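Local coordinates for protein ethyl acetate hydrolase (Pseudomonas veronii, PDB 5EFZ) that hydrolyses ethyl acetate to ethanol and acetate, a step in the breakdown of short-chain methyl ketones such as 2-butanone, at residues Ser15-Glu19 with Pro260-Asn265. Numbering follows the deposited sequence.
Sequences SYYTE and PMDPNN. With EDO (1,2-ethanediol), chain L; EDO (1,2-ethanediol), chain G.
Y17 reaches across to the backbone just ahead of helix 263-274, where its OH accepts a nearly straight hydrogen bond from D262 N (3.0 Å, 171° at the hydrogen). The amide arrives in the plane of the ring at its edge, while M261 CB rests 3.6 Å from Y17 OH. A tyrosine suits this place because its long flat side chain ends in an acceptor and also offers two faces for packing. Over one face, near the rim, lies N265 ND2, 3.7 Å from Y17 CZ; the opposite face has Y16 CD2 over its centre. With CG of Y17 anti to its carbonyl carbon (chi1 -63°), the ring is directed at the helix start and its OH meets D262 N. Y17 centres an inverse gamma turn, closed by a weak bond from T18 N to Y16 O. A leucine in its place would probably leave the D262 amide without this acceptor, and N265 ND2 and Y16 CD2 without the ring between them.

The contact joins the N-terminal segment of this alpha/beta hydrolase to the turn between helices 246-258 and 263-274, away from the catalytic residues. D262 is the N-cap of the latter helix: D262 OD2 accepts from N265 N at 3.0 Å, a capping bond that suits a short carboxylate, and D262 OD1 is hydrogen-bonded to Y206 OH. N265 ND2, besides lying over the Y17 ring, is hydrogen-bonded to S108 OG, which helps fix the amide's place.

Y16 packs farther back along the same segment. CG anti to the backbone N (chi1 175°) brings its ring against P260, a rigid apolar partner, with Y16 CD1 3.5 Å from P260 CG. M261, long and unbranched, slants extended past the same ring, from M261 CG near Y16 CE2 to M261 CE, 3.6 Å from Y16 OH; H22 meets the Y16 ring edge-to-face.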
# COMPACT_ATOMS: atom_id res chain seq x y z
N SER A 15 13.09 -25.01 14.16
CA SER A 15 14.46 -24.71 14.56
C SER A 15 14.81 -23.24 14.33
O SER A 15 15.94 -22.83 14.58
CB SER A 15 15.44 -25.59 13.81
OG SER A 15 15.46 -25.26 12.43
N TYR A 16 13.86 -22.46 13.83
CA TYR A 16 14.09 -21.03 13.72
C TYR A 16 14.09 -20.37 15.10
O TYR A 16 14.88 -19.46 15.39
CB TYR A 16 13.03 -20.37 12.81
CG TYR A 16 13.16 -18.85 12.76
CD1 TYR A 16 14.23 -18.26 12.07
CD2 TYR A 16 12.24 -18.00 13.39
CE1 TYR A 16 14.38 -16.88 12.02
CE2 TYR A 16 12.38 -16.61 13.32
CZ TYR A 16 13.46 -16.06 12.62
OH TYR A 16 13.63 -14.69 12.54
N TYR A 17 13.18 -20.83 15.97
CA TYR A 17 12.93 -20.12 17.23
C TYR A 17 13.78 -20.67 18.38
O TYR A 17 13.25 -21.21 19.35
CB TYR A 17 11.45 -20.21 17.59
CG TYR A 17 10.53 -19.55 16.58
CD1 TYR A 17 10.38 -18.18 16.58
CD2 TYR A 17 9.83 -20.31 15.61
CE1 TYR A 17 9.53 -17.54 15.65
CE2 TYR A 17 8.98 -19.68 14.69
CZ TYR A 17 8.85 -18.30 14.71
OH TYR A 17 8.03 -17.65 13.83
N THR A 18 15.09 -20.52 18.25
CA THR A 18 16.04 -21.12 19.18
C THR A 18 16.93 -20.08 19.81
O THR A 18 17.01 -18.95 19.33
CB THR A 18 16.93 -22.14 18.49
OG1 THR A 18 17.75 -21.44 17.53
CG2 THR A 18 16.07 -23.21 17.80
N GLU A 19 17.64 -20.49 20.86
CA GLU A 19 18.64 -19.65 21.50
C GLU A 19 19.81 -19.38 20.56
O GLU A 19 20.43 -18.31 20.61
CB GLU A 19 19.14 -20.32 22.78
CG GLU A 19 18.39 -19.84 23.99
CD GLU A 19 19.21 -18.85 24.79
OE1 GLU A 19 19.98 -18.10 24.16
OE2 GLU A 19 19.08 -18.82 26.03
N PRO A 260 11.47 -18.79 7.18
CA PRO A 260 11.57 -19.84 8.20
C PRO A 260 10.57 -19.70 9.34
O PRO A 260 10.67 -20.46 10.33
CB PRO A 260 12.99 -19.65 8.74
CG PRO A 260 13.16 -18.14 8.69
CD PRO A 260 12.46 -17.70 7.42
N MET A 261 9.63 -18.75 9.23
CA MET A 261 8.77 -18.40 10.37
C MET A 261 7.53 -19.27 10.43
O MET A 261 7.18 -19.92 9.45
CB MET A 261 8.38 -16.92 10.31
CG MET A 261 9.61 -15.98 10.41
SD MET A 261 9.08 -14.29 10.63
CE MET A 261 10.68 -13.46 10.85
N ASP A 262 6.89 -19.31 11.59
CA ASP A 262 5.76 -20.21 11.78
C ASP A 262 4.43 -19.50 11.46
O ASP A 262 4.12 -18.49 12.07
CB ASP A 262 5.72 -20.71 13.21
CG ASP A 262 4.56 -21.67 13.44
OD1 ASP A 262 4.59 -22.76 12.82
OD2 ASP A 262 3.65 -21.33 14.25
N PRO A 263 3.65 -20.04 10.52
CA PRO A 263 2.39 -19.38 10.15
C PRO A 263 1.44 -19.16 11.34
O PRO A 263 0.89 -18.06 11.45
CB PRO A 263 1.77 -20.37 9.13
CG PRO A 263 2.94 -21.05 8.49
CD PRO A 263 4.01 -21.14 9.60
N ASN A 264 1.28 -20.15 12.23
CA ASN A 264 0.37 -19.94 13.37
C ASN A 264 0.86 -18.79 14.26
O ASN A 264 0.06 -17.95 14.69
CB ASN A 264 0.21 -21.20 14.21
CG ASN A 264 -0.65 -22.25 13.50
OD1 ASN A 264 -1.56 -21.90 12.73
ND2 ASN A 264 -0.33 -23.50 13.72
N ASN A 265 2.16 -18.72 14.53
CA ASN A 265 2.67 -17.56 15.31
C ASN A 265 2.43 -16.20 14.63
O ASN A 265 2.07 -15.19 15.28
CB ASN A 265 4.17 -17.72 15.60
CG ASN A 265 4.47 -18.85 16.55
OD1 ASN A 265 3.58 -19.41 17.23
ND2 ASN A 265 5.76 -19.24 16.59
C1 EDO L . -2.81 -19.86 16.30
O1 EDO L . -2.87 -18.64 15.52
C2 EDO L . -4.11 -20.22 17.05
O2 EDO L . -5.05 -19.14 17.23
C1 EDO G . 11.55 -21.86 21.83
O1 EDO G . 12.79 -21.33 22.32
C2 EDO G . 10.56 -22.02 22.97
O2 EDO G . 10.62 -20.86 23.82